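Local structure of tetratricopeptide TPR_2 repeat protein (Thermobaculum terrenum, 5DJS) at residues A[178-183]-A[266-271]; A[238-243]-A[510-515]. The protein belongs to the family 41 glycosyltransferases, joining tetratricopeptide repeats to a GT-B fold that holds uridine-5'-diphosphate in this structure. The protein carries 1 engineered substitution. All blocks are in the same frame, centred on the assembly; numbering follows the deposited sequence.

Interaction 1: A[178-183]-A[266-271]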
loop_
_atom_site.group_PDB
_atom_site.type_symbol
_atom_site.label_atom_id
_atom_site.label_comp_id
_atom_site.label_asym_id
_atom_site.label_seq_id
_atom_site.Cartn_x
_atom_site.Cartn_y
_atom_site.Cartn_z
ATOM N N GLY A 178 -6.389 6.260 -4.167
ATOM C CA GLY A 178 -7.113 7.149 -5.076
ATOM C C GLY A 178 -7.533 6.539 -6.415
ATOM O O GLY A 178 -8.607 6.866 -6.939
ATOM N N TYR A 179 -6.692 5.664 -6.969
ATOM C CA TYR A 179 -6.976 5.024 -8.259
ATOM C C TYR A 179 -8.197 4.109 -8.185
ATOM O O TYR A 179 -9.036 4.133 -9.079
ATOM C CB TYR A 179 -5.753 4.239 -8.796
ATOM C CG TYR A 179 -4.534 5.087 -9.167
ATOM C CD1 TYR A 179 -4.674 6.338 -9.794
ATOM C CD2 TYR A 179 -3.237 4.624 -8.926
ATOM C CE1 TYR A 179 -3.569 7.103 -10.141
ATOM C CE2 TYR A 179 -2.127 5.387 -9.269
ATOM C CZ TYR A 179 -2.300 6.625 -9.876
ATOM O OH TYR A 179 -1.206 7.395 -10.214
ATOM N N PHE A 180 -8.289 3.316 -7.118
ATOM C CA PHE A 180 -9.424 2.403 -6.908
ATOM C C PHE A 180 -10.658 3.057 -6.270
ATOM O O PHE A 180 -11.765 2.523 -6.386
ATOM C CB PHE A 180 -9.003 1.216 -6.050
ATOM C CG PHE A 180 -8.065 0.264 -6.740
ATOM C CD1 PHE A 180 -8.497 -0.490 -7.824
ATOM C CD2 PHE A 180 -6.756 0.088 -6.281
ATOM C CE1 PHE A 180 -7.643 -1.380 -8.453
ATOM C CE2 PHE A 180 -5.897 -0.802 -6.911
ATOM C CZ PHE A 180 -6.343 -1.540 -7.993
ATOM N N LEU A 181 -10.480 4.183 -5.581
ATOM C CA LEU A 181 -11.612 4.879 -4.972
ATOM C C LEU A 181 -12.406 5.669 -6.006
ATOM O O LEU A 181 -13.632 5.693 -5.942
ATOM C CB LEU A 181 -11.164 5.813 -3.844
ATOM C CG LEU A 181 -12.295 6.502 -3.067
ATOM C CD1 LEU A 181 -13.139 5.483 -2.315
ATOM C CD2 LEU A 181 -11.730 7.542 -2.115
ATOM N N GLU A 182 -11.712 6.326 -6.937
ATOM C CA GLU A 182 -12.365 7.127 -7.997
ATOM C C GLU A 182 -13.587 6.460 -8.671
ATOM O O GLU A 182 -14.661 7.062 -8.701
ATOM C CB GLU A 182 -11.345 7.583 -9.056
ATOM C CG GLU A 182 -11.970 8.361 -10.206
ATOM C CD GLU A 182 -10.964 9.119 -11.049
ATOM O OE1 GLU A 182 -11.379 10.111 -11.680
ATOM O OE2 GLU A 182 -9.776 8.733 -11.101
ATOM N N PRO A 183 -13.433 5.234 -9.212
ATOM C CA PRO A 183 -14.613 4.582 -9.786
ATOM C C PRO A 183 -15.755 4.415 -8.789
ATOM O O PRO A 183 -16.919 4.672 -9.139
ATOM C CB PRO A 183 -14.090 3.205 -10.225
ATOM C CG PRO A 183 -12.790 3.023 -9.523
ATOM C CD PRO A 183 -12.227 4.400 -9.366
ATOM N N THR A 266 -12.762 -1.377 7.318
ATOM C CA THR A 266 -11.438 -1.190 6.689
ATOM C C THR A 266 -11.429 -1.920 5.333
ATOM O O THR A 266 -11.849 -3.076 5.238
ATOM C CB THR A 266 -10.270 -1.603 7.633
ATOM O OG1 THR A 266 -9.034 -1.075 7.133
ATOM C CG2 THR A 266 -10.155 -3.124 7.823
ATOM N N TRP A 267 -10.982 -1.226 4.290
ATOM C CA TRP A 267 -11.057 -1.734 2.917
ATOM C C TRP A 267 -10.003 -1.061 2.021
ATOM O O TRP A 267 -9.643 0.110 2.247
ATOM C CB TRP A 267 -12.465 -1.495 2.333
ATOM C CG TRP A 267 -12.551 -1.745 0.843
ATOM C CD1 TRP A 267 -12.482 -2.953 0.208
ATOM C CD2 TRP A 267 -12.699 -0.763 -0.185
ATOM N NE1 TRP A 267 -12.581 -2.783 -1.151
ATOM C CE2 TRP A 267 -12.716 -1.448 -1.419
ATOM C CE3 TRP A 267 -12.831 0.630 -0.185
ATOM C CZ2 TRP A 267 -12.847 -0.790 -2.638
ATOM C CZ3 TRP A 267 -12.961 1.294 -1.404
ATOM C CH2 TRP A 267 -12.968 0.581 -2.613
ATOM N N LEU A 268 -9.511 -1.821 1.032
ATOM C CA LEU A 268 -8.651 -1.334 -0.062
ATOM C C LEU A 268 -7.156 -1.479 0.212
ATOM O O LEU A 268 -6.459 -2.126 -0.549
ATOM C CB LEU A 268 -8.999 0.103 -0.481
ATOM C CG LEU A 268 -8.370 0.650 -1.752
ATOM C CD1 LEU A 268 -9.065 0.063 -2.949
ATOM C CD2 LEU A 268 -8.525 2.151 -1.812
ATOM N N ALA A 269 -6.677 -0.889 1.300
ATOM C CA ALA A 269 -5.259 -0.930 1.662
ATOM C C ALA A 269 -4.949 -2.084 2.605
ATOM O O ALA A 269 -3.810 -2.549 2.661
ATOM C CB ALA A 269 -4.839 0.393 2.297
ATOM N N ALA A 270 -5.954 -2.542 3.344
ATOM C CA ALA A 270 -5.765 -3.579 4.333
ATOM C C ALA A 270 -5.220 -4.827 3.677
ATOM O O ALA A 270 -5.738 -5.265 2.658
ATOM C CB ALA A 270 -7.073 -3.879 5.046
ATOM N N ILE A 271 -4.127 -5.333 4.242
ATOM C CA ILE A 271 -3.576 -6.672 3.953
ATOM C C ILE A 271 -3.664 -7.614 5.155
ATOM O O ILE A 271 -3.279 -8.783 5.067
ATOM C CB ILE A 271 -2.096 -6.598 3.503
ATOM C CG1 ILE A 271 -1.239 -5.868 4.545
ATOM C CG2 ILE A 271 -1.990 -5.912 2.143
ATOM C CD1 ILE A 271 0.235 -6.163 4.434
#
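Leu268 meets Phe180 in the N-terminal Rossmann-like half of the GT-B fold, where helix 176-187 packs against the loop that follows strand 263-266. The two side chains cross obliquely: CD1 of Leu268 lies 3.3 Å from CB of Phe180 and 3.9 Å from its CG, so the methyl sits at the root of the aromatic side chain. With CG of Phe180 anti to its carbonyl carbon (chi1 -70°), the ring is directed away from Leu268, leaving its base against the methyl. Further out it touches Thr423 and Leu426 of helix 423-430, and the side chain comes within about 7 Å of the bound uridine-5'-diphosphate. A large, flat apolar residue suits this place because its base can pack on the loop while its ring reaches the other half of the fold.

Trp267 makes the second part of the contact. Its six-membered ring is turned with its edge to the helix, and CD1 of Leu181 lies near the ring plane, 4.3 Å from CZ3 of Trp267. The indole is long enough to bridge from the loop to the helix, and one of its faces is covered by CB of the next residue, Leu268, 3.8 Å above the plane and offset toward the rim. Such a buried indole needs a partner for its one polar atom, which it finds outside the contact: NE1 hydrogen-bonds to the carbonyl oxygen of Tyr308. On the helix side, the carbonyl oxygen of Phe180 approaches the same six-membered ring obliquely, 4.4 Å from CH2 of Trp267.

Interaction 2: A[238-243]-A[510-515]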
loop_
_atom_site.group_PDB
_atom_site.type_symbol
_atom_site.label_atom_id
_atom_site.label_comp_id
_atom_site.label_asym_id
_atom_site.label_seq_id
_atom_site.Cartn_x
_atom_site.Cartn_y
_atom_site.Cartn_z
ATOM N N ILE A 238 -22.341 10.412 9.958
ATOM C CA ILE A 238 -21.856 9.315 9.114
ATOM C C ILE A 238 -22.333 7.985 9.682
ATOM O O ILE A 238 -22.131 7.706 10.851
ATOM C CB ILE A 238 -20.310 9.301 8.982
ATOM C CG1 ILE A 238 -19.768 10.634 8.429
ATOM C CG2 ILE A 238 -19.837 8.158 8.095
ATOM C CD1 ILE A 238 -20.293 11.044 7.069
ATOM N N ASP A 239 -22.976 7.178 8.837
ATOM C CA ASP A 239 -23.485 5.849 9.230
ATOM C C ASP A 239 -22.442 4.760 9.058
ATOM O O ASP A 239 -22.373 3.831 9.860
ATOM C CB ASP A 239 -24.712 5.492 8.398
ATOM C CG ASP A 239 -25.821 6.504 8.560
ATOM O OD1 ASP A 239 -26.435 6.552 9.651
ATOM O OD2 ASP A 239 -26.069 7.269 7.608
ATOM N N ILE A 240 -21.666 4.867 7.981
ATOM C CA ILE A 240 -20.619 3.911 7.655
ATOM C C ILE A 240 -19.343 4.700 7.410
ATOM O O ILE A 240 -19.284 5.500 6.475
ATOM C CB ILE A 240 -20.999 3.082 6.413
ATOM C CG1 ILE A 240 -22.293 2.305 6.692
ATOM C CG2 ILE A 240 -19.869 2.126 6.042
ATOM C CD1 ILE A 240 -22.853 1.523 5.526
ATOM N N LEU A 241 -18.339 4.495 8.259
ATOM C CA LEU A 241 -17.049 5.168 8.101
ATOM C C LEU A 241 -16.067 4.128 7.615
ATOM O O LEU A 241 -16.018 3.024 8.168
ATOM C CB LEU A 241 -16.587 5.775 9.417
ATOM C CG LEU A 241 -15.490 6.838 9.321
ATOM C CD1 LEU A 241 -15.994 8.127 8.695
ATOM C CD2 LEU A 241 -14.929 7.122 10.714
ATOM N N VAL A 242 -15.305 4.473 6.577
ATOM C CA VAL A 242 -14.405 3.524 5.917
ATOM C C VAL A 242 -12.958 3.992 6.012
ATOM O O VAL A 242 -12.615 5.108 5.599
ATOM C CB VAL A 242 -14.773 3.296 4.435
ATOM C CG1 VAL A 242 -13.992 2.117 3.862
ATOM C CG2 VAL A 242 -16.267 3.025 4.289
ATOM N N ASP A 243 -12.130 3.121 6.588
ATOM C CA ASP A 243 -10.682 3.309 6.648
ATOM C C ASP A 243 -10.084 2.807 5.349
ATOM O O ASP A 243 -10.022 1.602 5.117
ATOM C CB ASP A 243 -10.079 2.518 7.808
ATOM C CG ASP A 243 -8.568 2.415 7.720
ATOM O OD1 ASP A 243 -7.915 3.456 7.436
ATOM O OD2 ASP A 243 -8.051 1.287 7.921
ATOM N N ASP A 510 -24.184 -3.435 -1.673
ATOM C CA ASP A 510 -24.909 -4.584 -1.124
ATOM C C ASP A 510 -24.317 -5.002 0.234
ATOM O O ASP A 510 -25.063 -5.326 1.151
ATOM C CB ASP A 510 -24.890 -5.774 -2.100
ATOM C CG ASP A 510 -26.167 -6.571 -2.062
ATOM O OD1 ASP A 510 -27.166 -6.069 -2.627
ATOM O OD2 ASP A 510 -26.174 -7.684 -1.480
ATOM N N ALA A 511 -22.983 -4.987 0.347
ATOM C CA ALA A 511 -22.291 -5.291 1.613
ATOM C C ALA A 511 -22.493 -4.218 2.691
ATOM O O ALA A 511 -22.784 -4.558 3.843
ATOM C CB ALA A 511 -20.808 -5.527 1.378
ATOM N N TYR A 512 -22.340 -2.939 2.323
ATOM C CA TYR A 512 -22.670 -1.814 3.225
ATOM C C TYR A 512 -24.106 -1.891 3.768
ATOM O O TYR A 512 -24.348 -1.609 4.938
ATOM C CB TYR A 512 -22.517 -0.454 2.523
ATOM C CG TYR A 512 -21.111 0.010 2.168
ATOM C CD1 TYR A 512 -19.968 -0.472 2.833
ATOM C CD2 TYR A 512 -20.929 0.981 1.177
ATOM C CE1 TYR A 512 -18.696 -0.023 2.491
ATOM C CE2 TYR A 512 -19.668 1.439 0.834
ATOM C CZ TYR A 512 -18.552 0.943 1.490
ATOM O OH TYR A 512 -17.304 1.408 1.132
ATOM N N ARG A 513 -25.053 -2.248 2.907
ATOM C CA ARG A 513 -26.455 -2.353 3.300
ATOM C C ARG A 513 -26.667 -3.457 4.338
ATOM O O ARG A 513 -27.424 -3.282 5.285
ATOM C CB ARG A 513 -27.343 -2.592 2.061
ATOM C CG ARG A 513 -28.854 -2.552 2.311
ATOM C CD ARG A 513 -29.353 -1.237 2.910
ATOM N NE ARG A 513 -29.011 -0.055 2.110
ATOM C CZ ARG A 513 -29.412 1.186 2.381
ATOM N NH1 ARG A 513 -30.184 1.445 3.441
ATOM N NH2 ARG A 513 -29.035 2.190 1.587
ATOM N N ARG A 514 -25.995 -4.585 4.156
ATOM C CA ARG A 514 -26.163 -5.723 5.049
ATOM C C ARG A 514 -25.437 -5.504 6.378
ATOM O O ARG A 514 -25.860 -6.032 7.403
ATOM C CB ARG A 514 -25.752 -7.018 4.343
ATOM C CG ARG A 514 -26.788 -7.428 3.288
ATOM C CD ARG A 514 -26.241 -8.262 2.131
ATOM N NE ARG A 514 -25.324 -9.298 2.590
ATOM C CZ ARG A 514 -25.677 -10.431 3.204
ATOM N NH1 ARG A 514 -26.958 -10.724 3.456
ATOM N NH2 ARG A 514 -24.728 -11.290 3.578
ATOM N N MET A 515 -24.361 -4.714 6.357
ATOM C CA MET A 515 -23.736 -4.204 7.583
ATOM C C MET A 515 -24.712 -3.313 8.356
ATOM O O MET A 515 -24.809 -3.401 9.586
ATOM C CB MET A 515 -22.498 -3.348 7.270
ATOM C CG MET A 515 -21.279 -4.064 6.712
ATOM S SD MET A 515 -20.069 -2.858 6.097
ATOM C CE MET A 515 -19.257 -3.844 4.844
#
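Strand 240-243 and the helical residues 510-515 come nearest at Ile240 and Tyr512, whose CA atoms are 7.5 Å apart, and the alternation of the strand turns Ile240 and Val242 toward the helix while Leu241 between them faces elsewhere. Ile240 touches Tyr512 with two branches. Its CD1 reaches the base of the tyrosine, 3.6 Å from CB and 3.5 Å from the backbone O of Tyr512; chi2 is extended (176°), which carries this methyl out to the helix backbone. The other branch, CG2, lies over one face of the ring, 4.1 Å from CD1 of Tyr512.

Val242 stands two residues further on, near the phenolic end. Its CG2 is 3.7 Å from OH of Tyr512, and the two side chains cross at about a right angle. The beta-branched residues suit a strand and offer compact methyl surfaces to the ring. Tyrosine suits the helix because its ring spans both, while the hydroxyl of this buried residue hydrogen-bonds with the hydroxyl of Tyr167.

The long helix 479-521, from the C-terminal end of the chain, thus packs on the parallel sheet of the N-terminal Rossmann-like half of the GT-B fold. Strand 163-169, which supplies Tyr167, neighbours strand 240-243, and its Ile165 also touches Tyr512. Strand 263-266 flanks 240-243 on its other edge, where Val263 and Val265 pack against Ile240 and Met515.

In the fold
Both interactions are buried and mainly apolar, and both lie around the parallel sheet of the N-terminal half, but they differ in position and surroundings. The centre of interaction 1 lies about 9 Å from the centre of the chain, near the bound uridine-5'-diphosphate, and the contact joins a helix to a loop; interaction 2, its centre about 22 Å from that of the chain, packs the long C-terminal helix on a strand. Each has one aromatic residue whose polar atom is satisfied elsewhere, by a backbone carbonyl in the first and by another hydroxyl in the second. Adjacent strands bring the two together: OG1 of Thr266 lies 2.7 Å from OD2 of Asp243, and N of Trp267 3.1 Å from O of Asp243, both probable hydrogen bonds.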